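Local atomic coordinates of beta-1,4-exocellulase (Thermobifida fusca, PDB entry 4B4H), a protein that cleaves beta-1,4-glycosidic bonds of cellulose as a family 6 cellobiohydrolase, of which this chain is the catalytic domain. Residues W326-G331 against E357-S362; E363-D368 against A398-H403. All coordinates share one frame; numbering follows the deposited sequence.

Interaction 1 places Asp359, predicted to be the proton acceptor of the active site, against Asn328, and interaction 2 continues the same chain outward to the surface, their centres lying about 11 Å apart. Residues 357-362 run directly into 363-368, and 398-403 ties the two contacts together: Ser358 O lies 2.8 Å from Gly402 N, and Ser362 OG lies 2.8 Å from Ala398 N, both probable hydrogen bonds. Packing adds to these, with Asn328 ND2 3.3 Å from Ala398 CB. The side chain of Ala398 is about 7 Å from that of Asp359, so interaction 2 lies near the predicted catalytic residue without including it, and none of its touching residues is predicted to bind substrate.

Interaction 1. Residues W326-G331 against E357-S362; sequences WCNQAG and ESDGAS
Asn328 meets Asp359 through two short hydrogen bonds that run in opposite directions. Asn328 N donates to Asp359 OD2 at 2.8 Å, using the anti lone pair of that oxygen, and Asp359 N donates to Asn328 OD1, also at 2.8 Å and fairly straight at 162°. Asp359 CG stands anti to its carbonyl carbon, beside the backbone N (chi1 -72°), which brings OD2 to Asn328 N. The amide and carboxylate run in opposite senses with their planes only 15° apart. The NH2 end of the side-chain amide spans the residues before and after Asp359: ND2 gives a longer bond to Ser358 OG at 3.3 Å, and a weak one to Gly360 O at 3.1 Å. Asn328 therefore engages three consecutive residues. Ser358 OG in turn accepts from Gly360 N at 3.0 Å, an ST turn that holds the backbone around Asp359. Beside this polar cluster the buried Cys327 SG, in a disulfide with Cys377, packs on Asp359 CB at 3.6 Å.

The Trp326 side is looser. Its indole is partly exposed, and the ring edge, at CZ3, meets the backbone Asp359 O in the plane of the ring at 3.8 Å. Trp326 O is buried by the contact yet has no hydrogen-bonding partner in the model. Asp359 OD2, by contrast, has further partners in Tyr229 OH and a salt bridge to Arg290. With Asp359 predicted to be the proton acceptor and Trp326 and Glu357 predicted to bind substrate, this meeting of two loops is consistent with one wall of the active site of a glycoside hydrolase family 6 enzyme.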
loop_
_atom_site.group_PDB
_atom_site.type_symbol
_atom_site.label_atom_id
_atom_site.label_comp_id
_atom_site.label_asym_id
_atom_site.label_seq_id
_atom_site.Cartn_x
_atom_site.Cartn_y
_atom_site.Cartn_z
ATOM N N TRP A 326 0.637 9.553 6.643
ATOM C CA TRP A 326 1.125 8.624 5.627
ATOM C C TRP A 326 2.401 9.019 4.928
ATOM O O TRP A 326 2.945 8.227 4.168
ATOM C CB TRP A 326 0.040 8.388 4.568
ATOM C CG TRP A 326 -0.354 9.651 3.839
ATOM C CD1 TRP A 326 -1.431 10.476 4.116
ATOM C CD2 TRP A 326 0.335 10.296 2.708
ATOM N NE1 TRP A 326 -1.473 11.548 3.260
ATOM C CE2 TRP A 326 -0.445 11.505 2.394
ATOM C CE3 TRP A 326 1.468 10.004 1.942
ATOM C CZ2 TRP A 326 -0.088 12.365 1.367
ATOM C CZ3 TRP A 326 1.822 10.879 0.915
ATOM C CH2 TRP A 326 1.059 12.035 0.630
ATOM N N CYS A 327 2.871 10.252 5.144
ATOM C CA CYS A 327 3.980 10.784 4.333
ATOM C C CYS A 327 5.313 10.802 5.062
ATOM O O CYS A 327 5.462 11.479 6.089
ATOM C CB CYS A 327 3.686 12.177 3.750
ATOM S SG CYS A 327 4.948 12.657 2.574
ATOM N N ASN A 328 6.289 10.111 4.468
ATOM C CA ASN A 328 7.679 10.067 4.957
ATOM C C ASN A 328 7.800 10.067 6.488
ATOM O O ASN A 328 8.388 10.986 7.081
ATOM C CB ASN A 328 8.482 11.250 4.356
ATOM C CG ASN A 328 8.575 11.193 2.832
ATOM O OD1 ASN A 328 8.717 10.128 2.250
ATOM N ND2 ASN A 328 8.478 12.359 2.186
ATOM N N GLN A 329 7.225 9.050 7.122
ATOM C CA GLN A 329 6.990 9.087 8.561
ATOM C C GLN A 329 8.252 9.003 9.425
ATOM O O GLN A 329 9.031 8.051 9.324
ATOM C CB GLN A 329 5.938 8.036 8.950
ATOM C CG GLN A 329 4.529 8.454 8.564
ATOM C CD GLN A 329 4.103 9.705 9.312
ATOM O OE1 GLN A 329 3.892 9.662 10.533
ATOM N NE2 GLN A 329 3.984 10.826 8.597
ATOM N N ALA A 330 8.443 10.021 10.271
ATOM C CA ALA A 330 9.631 10.142 11.134
ATOM C C ALA A 330 9.875 8.908 11.991
ATOM O O ALA A 330 8.967 8.437 12.672
ATOM C CB ALA A 330 9.524 11.395 12.011
ATOM N N GLY A 331 11.107 8.407 11.960
ATOM C CA GLY A 331 11.481 7.300 12.832
ATOM C C GLY A 331 11.112 5.920 12.340
ATOM O O GLY A 331 11.424 4.935 13.003
ATOM N N GLU A 357 12.672 5.685 -1.556
ATOM C CA GLU A 357 11.926 6.574 -2.426
ATOM C C GLU A 357 10.937 7.403 -1.631
ATOM O O GLU A 357 10.107 6.868 -0.881
ATOM C CB GLU A 357 11.239 5.800 -3.536
ATOM C CG GLU A 357 12.241 5.287 -4.557
ATOM C CD GLU A 357 11.683 4.265 -5.522
ATOM O OE1 GLU A 357 10.458 4.230 -5.760
ATOM O OE2 GLU A 357 12.505 3.519 -6.082
ATOM N N SER A 358 11.003 8.718 -1.841
ATOM C CA SER A 358 10.169 9.663 -1.113
ATOM C C SER A 358 8.697 9.413 -1.419
ATOM O O SER A 358 8.357 8.925 -2.507
ATOM C CB SER A 358 10.503 11.106 -1.510
ATOM O OG SER A 358 9.648 12.007 -0.826
ATOM N N ASP A 359 7.865 9.756 -0.438
ATOM C CA ASP A 359 6.412 9.748 -0.530
ATOM C C ASP A 359 5.852 11.024 -1.164
ATOM O O ASP A 359 4.700 11.033 -1.603
ATOM C CB ASP A 359 5.802 9.577 0.869
ATOM C CG ASP A 359 5.978 8.172 1.424
ATOM O OD1 ASP A 359 5.853 7.202 0.649
ATOM O OD2 ASP A 359 6.217 8.037 2.641
ATOM N N GLY A 360 6.670 12.079 -1.207
ATOM C CA GLY A 360 6.251 13.408 -1.665
ATOM C C GLY A 360 7.171 14.497 -1.145
ATOM O O GLY A 360 7.947 14.262 -0.219
ATOM N N ALA A 361 7.080 15.685 -1.730
ATOM C CA ALA A 361 7.943 16.816 -1.354
ATOM C C ALA A 361 7.489 17.431 -0.039
ATOM O O ALA A 361 6.298 17.467 0.232
ATOM C CB ALA A 361 7.926 17.862 -2.457
ATOM N N SER A 362 8.425 17.929 0.772
ATOM C CA SER A 362 8.053 18.550 2.058
ATOM C C SER A 362 7.814 20.064 1.956
ATOM O O SER A 362 7.326 20.687 2.902
ATOM C CB SER A 362 9.062 18.220 3.173
ATOM O OG SER A 362 10.390 18.490 2.783
#

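Interaction 2. Residues E363-D368 against A398-H403; sequences EEIPND and APISGH
Ile365 is the first residue of 363-368 to make a substantial contact, laying its CD1 methyl against the backbone of 398-403. CD1 is 3.7 Å from Ala398 O and 4.0 Å from both Pro399 CA and Ile400 N, so one methyl covers a run of three residues. Closer to the Ile365 backbone, CB faces Ile400 CG1 at 4.4 Å, a looser apolar contact. Two residues on, Asn367 also points its CB toward 398-403.

Asn367 CG lies between its own backbone N and carbonyl carbon (chi1 61°), and this folds the amide back along its own segment. ND2 then donates to Ile365 O at 3.0 Å, reaching the oxygen nearly along the C=O axis (167°) although the N-H itself is bent (135°). The other end of the amide, OD1, accepts from Lys371 N, so both polar ends are engaged and the rotation of the group is fixed. Held in this way, the side chain receives the tip of Ile400: CD1 rests 3.4 Å from Asn367 ND2 and 3.7 Å from Asn367 CB. An alanine here would probably leave Ile365 O and Lys371 N without these mates and open a gap beside the Ile400 methyl.

Across the interface, Ile400 begins a type II beta turn closed by His403 N donating to Ile400 O at 2.9 Å, with Gly402 at its third position. Ile400 CB also stands over the centre of the His403 ring. The contact is a van der Waals meeting, at the surface, of two parts of the long irregular loop that joins strand 346-350 to helix 406-414, one of them bearing a type II turn.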
loop_
_atom_site.group_PDB
_atom_site.type_symbol
_atom_site.label_atom_id
_atom_site.label_comp_id
_atom_site.label_asym_id
_atom_site.label_seq_id
_atom_site.Cartn_x
_atom_site.Cartn_y
_atom_site.Cartn_z
ATOM N N GLU A 363 8.181 20.631 0.816
ATOM C CA GLU A 363 7.897 22.032 0.490
ATOM C C GLU A 363 7.440 22.055 -0.951
ATOM O O GLU A 363 7.362 21.010 -1.588
ATOM C CB GLU A 363 9.160 22.885 0.635
ATOM C CG GLU A 363 10.311 22.461 -0.275
ATOM C CD GLU A 363 11.549 23.330 -0.140
ATOM O OE1 GLU A 363 11.419 24.530 0.196
ATOM O OE2 GLU A 363 12.661 22.806 -0.396
ATOM N N GLU A 364 7.146 23.236 -1.482
ATOM C CA GLU A 364 6.963 23.344 -2.922
ATOM C C GLU A 364 8.316 23.183 -3.609
ATOM O O GLU A 364 9.280 23.890 -3.289
ATOM C CB GLU A 364 6.293 24.661 -3.326
ATOM C CG GLU A 364 4.862 24.798 -2.823
ATOM C CD GLU A 364 3.920 25.377 -3.858
ATOM O OE1 GLU A 364 4.401 26.047 -4.791
ATOM O OE2 GLU A 364 2.695 25.164 -3.736
ATOM N N ILE A 365 8.385 22.204 -4.505
ATOM C CA ILE A 365 9.512 22.049 -5.416
ATOM C C ILE A 365 8.931 22.174 -6.821
ATOM O O ILE A 365 8.233 21.268 -7.282
ATOM C CB ILE A 365 10.235 20.688 -5.248
ATOM C CG1 ILE A 365 10.662 20.487 -3.791
ATOM C CG2 ILE A 365 11.437 20.605 -6.182
ATOM C CD1 ILE A 365 11.154 19.093 -3.465
ATOM N N PRO A 366 9.177 23.317 -7.490
ATOM C CA PRO A 366 8.644 23.527 -8.840
ATOM C C PRO A 366 9.070 22.433 -9.817
ATOM O O PRO A 366 10.228 22.000 -9.801
ATOM C CB PRO A 366 9.234 24.881 -9.239
ATOM C CG PRO A 366 9.382 25.596 -7.940
ATOM C CD PRO A 366 9.832 24.533 -6.972
ATOM N N ASN A 367 8.125 21.988 -10.647
ATOM C CA ASN A 367 8.337 20.844 -11.530
ATOM C C ASN A 367 7.499 20.895 -12.809
ATOM O O ASN A 367 6.516 21.634 -12.893
ATOM C CB ASN A 367 8.079 19.533 -10.771
ATOM C CG ASN A 367 6.653 19.426 -10.248
ATOM O OD1 ASN A 367 5.707 19.288 -11.020
ATOM N ND2 ASN A 367 6.499 19.474 -8.930
ATOM N N ASP A 368 7.898 20.096 -13.797
ATOM C CA ASP A 368 7.214 20.050 -15.088
ATOM C C ASP A 368 6.296 18.834 -15.217
ATOM O O ASP A 368 5.448 18.778 -16.110
ATOM C CB ASP A 368 8.232 20.084 -16.243
ATOM C CG ASP A 368 9.175 18.875 -16.251
ATOM O OD1 ASP A 368 9.452 18.295 -15.177
ATOM O OD2 ASP A 368 9.655 18.510 -17.348
ATOM N N ALA A 398 12.343 16.530 2.191
ATOM C CA ALA A 398 12.008 15.400 1.302
ATOM C C ALA A 398 11.887 15.824 -0.173
ATOM O O ALA A 398 11.282 16.873 -0.469
ATOM C CB ALA A 398 10.692 14.785 1.753
ATOM N N PRO A 399 12.446 15.019 -1.112
ATOM C CA PRO A 399 12.308 15.326 -2.535
ATOM C C PRO A 399 10.914 14.977 -3.078
ATOM O O PRO A 399 10.049 14.530 -2.318
ATOM C CB PRO A 399 13.395 14.467 -3.183
ATOM C CG PRO A 399 13.542 13.283 -2.270
ATOM C CD PRO A 399 13.108 13.713 -0.889
ATOM N N ILE A 400 10.681 15.227 -4.365
ATOM C CA ILE A 400 9.455 14.800 -5.035
ATOM C C ILE A 400 9.251 13.288 -4.883
ATOM O O ILE A 400 10.222 12.511 -4.789
ATOM C CB ILE A 400 9.451 15.281 -6.504
ATOM C CG1 ILE A 400 8.891 16.712 -6.558
ATOM C CG2 ILE A 400 8.676 14.349 -7.431
ATOM C CD1 ILE A 400 8.962 17.365 -7.922
ATOM N N SER A 401 7.982 12.895 -4.808
ATOM C CA SER A 401 7.602 11.498 -4.649
ATOM C C SER A 401 8.351 10.614 -5.645
ATOM O O SER A 401 8.403 10.924 -6.837
ATOM C CB SER A 401 6.085 11.349 -4.814
ATOM O OG SER A 401 5.716 9.993 -5.005
ATOM N N GLY A 402 8.931 9.525 -5.143
ATOM C CA GLY A 402 9.700 8.585 -5.953
ATOM C C GLY A 402 11.177 8.911 -6.103
ATOM O O GLY A 402 11.952 8.052 -6.514
ATOM N N HIS A 403 11.564 10.153 -5.793
ATOM C CA HIS A 403 12.962 10.572 -5.856
ATOM C C HIS A 403 13.677 10.051 -4.648
ATOM O O HIS A 403 13.078 9.883 -3.603
ATOM C CB HIS A 403 13.057 12.093 -5.893
ATOM C CG HIS A 403 12.785 12.693 -7.250
ATOM N ND1 HIS A 403 13.416 13.798 -7.686
ATOM C CD2 HIS A 403 11.940 12.287 -8.285
ATOM C CE1 HIS A 403 12.982 14.102 -8.929
ATOM N NE2 HIS A 403 12.087 13.173 -9.296
#